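Local coordinates for protein beta-lactamase (PDB 6PQ9) that probably hydrolyses the lactam ring of beta-lactam antibiotics to give substituted beta-amino acids, as an extended-spectrum enzyme of the class A beta-lactamase family, at residues W105-D110 against R131-G136; I124-V129 against L210-E215; T216-K221 against V233-G238. The protein carries 1 engineered substitution. All coordinates share one frame; numbering follows the deposited sequence.

Contact 1: residues W105-D110 against R131-G136; sequences WSPLRD and RSDNNG. With SO4 (sulfate ion), chain L.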
# COMPACT_ATOMS: atom_id res chain seq x y z
N TRP A 105 -12.53 8.24 -6.74
CA TRP A 105 -12.35 8.65 -5.36
C TRP A 105 -11.32 9.77 -5.29
O TRP A 105 -10.15 9.57 -5.66
CB TRP A 105 -11.94 7.46 -4.49
CG TRP A 105 -11.57 7.92 -3.13
CD1 TRP A 105 -10.32 8.01 -2.61
CD2 TRP A 105 -12.47 8.42 -2.13
NE1 TRP A 105 -10.38 8.51 -1.33
CE2 TRP A 105 -11.68 8.78 -1.02
CE3 TRP A 105 -13.85 8.59 -2.07
CZ2 TRP A 105 -12.25 9.30 0.16
CZ3 TRP A 105 -14.41 9.11 -0.90
CH2 TRP A 105 -13.61 9.45 0.19
N SER A 106 -11.75 10.96 -4.86
CA SER A 106 -10.84 12.09 -4.92
C SER A 106 -11.28 13.22 -4.00
O SER A 106 -12.01 14.12 -4.43
CB SER A 106 -10.73 12.61 -6.36
OG SER A 106 -9.82 13.68 -6.45
N PRO A 107 -10.85 13.21 -2.74
CA PRO A 107 -11.05 14.40 -1.90
C PRO A 107 -10.51 15.68 -2.51
O PRO A 107 -11.03 16.77 -2.23
CB PRO A 107 -10.32 14.03 -0.60
CG PRO A 107 -10.37 12.53 -0.56
CD PRO A 107 -10.37 12.05 -1.98
N LEU A 108 -9.47 15.58 -3.34
CA LEU A 108 -8.92 16.75 -4.00
C LEU A 108 -9.96 17.40 -4.90
O LEU A 108 -10.17 18.62 -4.85
CB LEU A 108 -7.68 16.36 -4.80
CG LEU A 108 -6.27 16.77 -4.35
CD1 LEU A 108 -6.26 17.31 -2.94
CD2 LEU A 108 -5.27 15.63 -4.51
N ARG A 109 -10.62 16.60 -5.74
CA ARG A 109 -11.66 17.15 -6.61
C ARG A 109 -12.81 17.71 -5.79
O ARG A 109 -13.39 18.75 -6.14
CB ARG A 109 -12.18 16.09 -7.58
CG ARG A 109 -13.22 16.64 -8.56
CD ARG A 109 -14.48 15.78 -8.55
NE ARG A 109 -14.12 14.40 -8.82
CZ ARG A 109 -14.25 13.39 -7.96
NH1 ARG A 109 -14.78 13.58 -6.75
NH2 ARG A 109 -13.85 12.18 -8.33
N ASP A 110 -13.16 17.05 -4.69
CA ASP A 110 -14.25 17.53 -3.85
C ASP A 110 -13.92 18.88 -3.23
O ASP A 110 -14.81 19.70 -3.00
CB ASP A 110 -14.57 16.51 -2.74
CG ASP A 110 -15.16 15.22 -3.29
OD1 ASP A 110 -15.66 15.22 -4.43
OD2 ASP A 110 -15.11 14.20 -2.57
N ARG A 131 -5.42 9.44 2.23
CA ARG A 131 -6.81 9.34 1.83
C ARG A 131 -6.98 8.64 0.49
O ARG A 131 -8.12 8.54 -0.00
CB ARG A 131 -7.46 10.74 1.77
CG ARG A 131 -7.44 11.49 3.09
CD ARG A 131 -8.57 12.50 3.18
NE ARG A 131 -9.87 11.83 3.27
CZ ARG A 131 -11.06 12.43 3.13
NH1 ARG A 131 -11.14 13.75 2.90
NH2 ARG A 131 -12.17 11.70 3.23
N SER A 132 -5.89 8.18 -0.13
CA SER A 132 -5.94 7.31 -1.30
C SER A 132 -6.55 7.99 -2.52
O SER A 132 -7.12 7.33 -3.39
CB SER A 132 -6.68 6.01 -0.97
OG SER A 132 -6.28 4.99 -1.86
N ASP A 133 -6.39 9.32 -2.61
CA ASP A 133 -6.89 10.09 -3.74
C ASP A 133 -6.42 9.53 -5.09
O ASP A 133 -5.22 9.37 -5.33
CB ASP A 133 -6.42 11.55 -3.59
CG ASP A 133 -7.25 12.52 -4.38
OD1 ASP A 133 -7.33 12.40 -5.63
OD2 ASP A 133 -7.85 13.41 -3.75
N ASN A 134 -7.37 9.28 -5.99
CA ASN A 134 -6.99 8.78 -7.31
C ASN A 134 -6.49 9.86 -8.26
O ASN A 134 -5.63 9.58 -9.10
CB ASN A 134 -8.16 8.05 -7.96
CG ASN A 134 -8.43 6.72 -7.31
OD1 ASN A 134 -7.52 6.10 -6.77
ND2 ASN A 134 -9.68 6.30 -7.30
N ASN A 135 -7.03 11.08 -8.16
CA ASN A 135 -6.52 12.15 -9.00
C ASN A 135 -5.18 12.65 -8.48
O ASN A 135 -4.28 12.93 -9.26
CB ASN A 135 -7.54 13.28 -9.11
CG ASN A 135 -8.76 12.88 -9.91
OD1 ASN A 135 -8.65 12.21 -10.94
ND2 ASN A 135 -9.95 13.25 -9.41
N GLY A 136 -5.03 12.73 -7.15
CA GLY A 136 -3.71 12.97 -6.58
C GLY A 136 -2.68 11.96 -7.06
O GLY A 136 -1.55 12.32 -7.40
S SO4 L . -7.71 2.25 -3.29
O1 SO4 L . -7.24 2.55 -1.94
O2 SO4 L . -7.14 3.24 -4.21
O3 SO4 L . -7.28 0.92 -3.72
O4 SO4 L . -9.16 2.31 -3.28

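Contact 2: residues I124-V129 against L210-E215; sequences ILKATV and LNTMIE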
# COMPACT_ATOMS: atom_id res chain seq x y z
N ILE A 124 -0.95 17.39 -2.07
CA ILE A 124 -1.29 16.31 -3.00
C ILE A 124 -0.84 14.96 -2.45
O ILE A 124 -1.53 13.95 -2.60
CB ILE A 124 -0.70 16.59 -4.39
CG1 ILE A 124 -1.14 17.96 -4.91
CG2 ILE A 124 -1.10 15.48 -5.36
CD1 ILE A 124 -0.22 18.54 -5.96
N LEU A 125 0.35 14.92 -1.83
CA LEU A 125 0.86 13.68 -1.26
C LEU A 125 0.01 13.22 -0.09
O LEU A 125 -0.24 12.02 0.07
CB LEU A 125 2.30 13.88 -0.79
CG LEU A 125 3.41 13.50 -1.75
CD1 LEU A 125 4.73 13.90 -1.12
CD2 LEU A 125 3.36 12.00 -2.03
N LYS A 126 -0.39 14.15 0.78
CA LYS A 126 -1.24 13.80 1.90
C LYS A 126 -2.55 13.17 1.42
O LYS A 126 -2.94 12.09 1.89
CB LYS A 126 -1.48 15.05 2.75
CG LYS A 126 -2.55 14.91 3.82
CD LYS A 126 -2.07 14.06 4.99
CE LYS A 126 -3.04 14.16 6.16
NZ LYS A 126 -2.92 12.98 7.08
N ALA A 127 -3.21 13.81 0.45
CA ALA A 127 -4.44 13.25 -0.11
C ALA A 127 -4.21 11.86 -0.70
O ALA A 127 -5.05 10.96 -0.54
CB ALA A 127 -5.00 14.17 -1.19
N THR A 128 -3.10 11.68 -1.42
CA THR A 128 -2.86 10.43 -2.12
C THR A 128 -2.55 9.29 -1.16
O THR A 128 -3.08 8.18 -1.31
CB THR A 128 -1.73 10.62 -3.12
OG1 THR A 128 -2.05 11.71 -4.00
CG2 THR A 128 -1.48 9.35 -3.93
N VAL A 129 -1.70 9.53 -0.16
CA VAL A 129 -1.28 8.45 0.73
C VAL A 129 -2.27 8.24 1.86
O VAL A 129 -2.69 7.10 2.12
CB VAL A 129 0.13 8.72 1.29
CG1 VAL A 129 0.52 7.59 2.23
CG2 VAL A 129 1.13 8.87 0.14
N LEU A 210 6.23 8.69 6.59
CA LEU A 210 5.85 7.85 7.73
C LEU A 210 4.64 8.42 8.47
O LEU A 210 3.69 7.69 8.79
CB LEU A 210 7.04 7.70 8.68
CG LEU A 210 6.85 6.81 9.91
CD1 LEU A 210 6.27 5.47 9.50
CD2 LEU A 210 8.19 6.63 10.60
N ASN A 211 4.64 9.74 8.74
CA ASN A 211 3.52 10.36 9.44
C ASN A 211 2.21 10.23 8.65
O ASN A 211 1.16 9.94 9.23
CB ASN A 211 3.81 11.83 9.74
CG ASN A 211 2.96 12.35 10.88
OD1 ASN A 211 2.73 11.65 11.87
ND2 ASN A 211 2.44 13.57 10.73
N THR A 212 2.25 10.46 7.33
CA THR A 212 1.02 10.32 6.56
C THR A 212 0.52 8.88 6.54
O THR A 212 -0.68 8.65 6.32
CB THR A 212 1.21 10.81 5.12
OG1 THR A 212 1.93 9.83 4.38
CG2 THR A 212 1.96 12.13 5.08
N MET A 213 1.40 7.90 6.77
CA MET A 213 0.97 6.51 6.77
C MET A 213 0.41 6.10 8.12
O MET A 213 -0.39 5.15 8.19
CB MET A 213 2.14 5.60 6.39
CG MET A 213 2.49 5.65 4.90
SD MET A 213 4.01 4.74 4.57
CE MET A 213 3.43 3.03 4.51
N ILE A 214 0.84 6.77 9.19
CA ILE A 214 0.26 6.55 10.51
C ILE A 214 -1.06 7.29 10.64
O ILE A 214 -2.04 6.76 11.18
CB ILE A 214 1.25 7.01 11.60
CG1 ILE A 214 2.47 6.10 11.62
CG2 ILE A 214 0.55 7.10 12.96
CD1 ILE A 214 3.60 6.61 12.44
N GLU A 215 -1.10 8.53 10.17
CA GLU A 215 -2.26 9.39 10.30
C GLU A 215 -3.29 9.15 9.21
O GLU A 215 -3.86 10.10 8.68
CB GLU A 215 -1.78 10.84 10.29
CG GLU A 215 -1.07 11.24 11.55
CD GLU A 215 -1.26 12.70 11.85
OE1 GLU A 215 -0.61 13.53 11.18
OE2 GLU A 215 -2.08 13.02 12.75
O HOH W 1 -0.46 13.11 8.17
O HOH W 2 -1.47 15.01 9.50

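Contact 3: residues T216-K221 against V233-G238; sequences TTTGPK and VAHKTG. With ACT (acetate ion), chain G.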
# COMPACT_ATOMS: atom_id res chain seq x y z
N THR A 216 -3.50 7.91 8.81
CA THR A 216 -4.58 7.62 7.88
C THR A 216 -5.76 7.06 8.66
O THR A 216 -5.61 6.46 9.73
CB THR A 216 -4.13 6.65 6.78
OG1 THR A 216 -5.25 6.30 5.95
CG2 THR A 216 -3.55 5.38 7.38
N THR A 217 -6.94 7.28 8.12
CA THR A 217 -8.13 6.77 8.77
C THR A 217 -8.68 5.55 8.03
O THR A 217 -9.66 4.95 8.48
CB THR A 217 -9.14 7.93 8.88
OG1 THR A 217 -10.00 7.68 9.99
CG2 THR A 217 -9.98 8.11 7.62
N THR A 218 -8.02 5.12 6.96
CA THR A 218 -8.45 4.01 6.12
C THR A 218 -8.15 2.67 6.78
O THR A 218 -7.36 2.56 7.72
CB THR A 218 -7.78 4.07 4.74
OG1 THR A 218 -6.38 3.80 4.87
CG2 THR A 218 -7.97 5.42 4.06
N GLY A 219 -8.81 1.63 6.27
CA GLY A 219 -8.65 0.26 6.70
C GLY A 219 -8.60 0.00 8.20
O GLY A 219 -7.70 -0.70 8.67
N PRO A 220 -9.54 0.54 8.99
CA PRO A 220 -9.51 0.28 10.44
C PRO A 220 -9.77 -1.17 10.78
O PRO A 220 -9.36 -1.63 11.85
CB PRO A 220 -10.60 1.20 11.00
CG PRO A 220 -11.54 1.46 9.84
CD PRO A 220 -10.69 1.41 8.61
N LYS A 221 -10.42 -1.91 9.89
CA LYS A 221 -10.75 -3.31 10.12
C LYS A 221 -9.77 -4.27 9.45
O LYS A 221 -10.02 -5.48 9.44
CB LYS A 221 -12.18 -3.58 9.63
CG LYS A 221 -13.31 -2.97 10.50
CD LYS A 221 -14.70 -3.34 9.94
CE LYS A 221 -14.55 -4.21 8.66
NZ LYS A 221 -15.76 -4.90 8.06
N VAL A 233 0.50 1.87 13.69
CA VAL A 233 0.54 1.13 12.44
C VAL A 233 0.66 2.16 11.34
O VAL A 233 -0.21 3.02 11.19
CB VAL A 233 -0.73 0.27 12.24
CG1 VAL A 233 -0.73 -0.36 10.85
CG2 VAL A 233 -0.85 -0.78 13.32
N ALA A 234 1.76 2.10 10.60
CA ALA A 234 1.91 2.90 9.39
C ALA A 234 1.56 2.00 8.21
O ALA A 234 2.24 1.00 7.97
CB ALA A 234 3.33 3.45 9.28
N HIS A 235 0.48 2.33 7.48
CA HIS A 235 0.03 1.42 6.42
C HIS A 235 -0.52 2.16 5.22
O HIS A 235 -0.68 3.38 5.22
CB HIS A 235 -1.02 0.42 6.94
CG HIS A 235 -2.26 1.07 7.46
ND1 HIS A 235 -3.50 0.83 6.91
CD2 HIS A 235 -2.46 1.94 8.48
CE1 HIS A 235 -4.41 1.52 7.57
NE2 HIS A 235 -3.81 2.20 8.53
N LYS A 236 -0.78 1.38 4.17
CA LYS A 236 -1.47 1.81 2.97
C LYS A 236 -2.41 0.69 2.53
O LYS A 236 -1.99 -0.47 2.43
CB LYS A 236 -0.49 2.14 1.84
CG LYS A 236 -1.18 2.65 0.59
CD LYS A 236 -1.72 4.08 0.80
CE LYS A 236 -2.83 4.41 -0.21
NZ LYS A 236 -4.11 3.69 0.08
N THR A 237 -3.67 1.02 2.29
CA THR A 237 -4.67 0.05 1.86
C THR A 237 -4.79 0.02 0.33
O THR A 237 -4.36 0.94 -0.38
CB THR A 237 -6.05 0.39 2.44
OG1 THR A 237 -6.47 1.66 1.92
CG2 THR A 237 -6.02 0.45 3.96
N GLY A 238 -5.40 -1.05 -0.16
CA GLY A 238 -5.86 -1.10 -1.53
C GLY A 238 -7.16 -1.88 -1.60
O GLY A 238 -7.38 -2.82 -0.83
C ACT G . -11.03 2.14 3.75
O ACT G . -11.47 3.29 4.08
OXT ACT G . -11.13 1.06 4.40
CH3 ACT G . -10.28 2.06 2.37
O HOH W 3 -5.65 3.72 10.04
O HOH W 4 -4.37 4.06 3.11

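Contact 1: residues W105-D110 against R131-G136
D133 meets S106, P107 and L108 with its carboxylate, at the place where two helices begin. Its CB packs on A127 of helix 121-130. With CG anti to the backbone N (chi1 -159°), the carboxyl carbon CG comes 3.7 Å from S106 CA. At the tip, OD1 is gripped from opposite faces of the carboxylate plane: S106 OG donates from 2.9 Å on the syn side, and G136 N, 2.8 Å away, comes from well above the plane. OD2 takes L108 N at 2.7 Å, nearly along its own C-O bond, and also touches P107 N, which has no hydrogen to give. S106 OG accepts from R109 N, capping helix 107-111, while D133 caps helix 134-144. Farther along, W105 NE1 lies 2.6 Å from R131 O in a straight bond within the indole plane, and N134 N donates to W105 O at 2.8 Å. P107 CG sits over one face of the R131 guanidinium. S132, D133 and N134 form the SDN motif of class A enzymes, and S132 OG binds a sulfate. L108 N and G136 N, from two helix starts, and the S106 hydroxyl stabilise the buried carboxylate, which would favour its ionised form.

Contact 2: residues I124-V129 against L210-E215
V129 presses its CG1 methyl between T212 and M213, and this is the close-packed half of the contact. CG1 is anti to the backbone N (chi1 179°), which carries it toward the other helix: it lies 3.4 Å from T212 OG1 and 3.8 Å from M213 CG. T212 OG1 is polar but already bonded to L209 O in its own helix, so the methyl meets a hydroxyl whose hydrogen is engaged elsewhere. Beneath this pair, V129 touches A75 and M213 touches F72, so both helices rest on helix 70-85. The segment axes approach to 9.6 Å at a crossing angle of -41°. Toward solvent the packing gives way to water. K126 bends at chi2 and stretches its amine past T212, with CD still 4.5 Å from T212 CG2. NZ ends 4.7 Å from E215 OE1, too far for direct pairing, and water 1 spans the gap, accepting from K126 NZ at 2.7 Å and donating to E215 OE1 at 3.0 Å. NZ is also bonded to S130 OG. On the inner side, then, a methyl packs against an engaged hydroxyl and a methionine carbon; on the outer, opposite charges are linked through bridging water, their attraction probably screened.

Contact 3: residues T216-K221 against V233-G238
Torsions set the two meeting points of T218 and T216 with T237 and H235. In T237, chi1 of 63° puts CG2 anti to the carbonyl carbon, where it meets T218 OG1 at 3.5 Å and lies against the backbone of G219. In H235, chi1 of 61° swings the imidazole between backbone N and carbonyl carbon, the crowded position, and aims its edge at the loop. There CE1 lies 3.1 Å from T218 O, which sits in the ring plane, while T216 CG2 approaches NE2 obliquely to 3.4 Å. Water 3, in the ring plane, lies 2.8 Å from H235 NE2 and is also within bonding reach of T216 O and T218 O. Water 4 lies 2.7 Å from T218 OG1 and accepts from K236 NZ and T237 N. Within the loop an ST turn forms, T218 N donating to T216 OG1 at 3.2 Å, and that hydroxyl is bonded to S130 O as well. The other ring nitrogen, H235 ND1, is bonded to D253. K236, T237 and G238 form the KTG motif of class A enzymes. With no direct hydrogen bond across, the polar coupling of the loop to this edge strand depends on the two waters.

Overall arrangement
Along the chain, contacts 1 and 2 interleave, and contact 3 opens only after contact 2 has closed. Contacts 1 and 2 have centres about 12 Å apart and are joined where helix 121-130 (contact 2) is followed by helix 134-144 (contact 1): D133 N reaches A127 O. Contacts 2 and 3 are about 10 Å apart between centres, where helix 203-214 runs on toward strand 233-239, an outermost strand of the five-stranded antiparallel sheet, and M213 O meets H235 N. Contacts 1 and 3, about 16 Å apart, meet beside the sulfate, S132 OG and K236 NZ being 3.2 Å apart in a probable hydrogen bond. The SDN loop and the KTG strand thus flank the engineered G68, consistent with a class A active-site cleft between helical region and sheet.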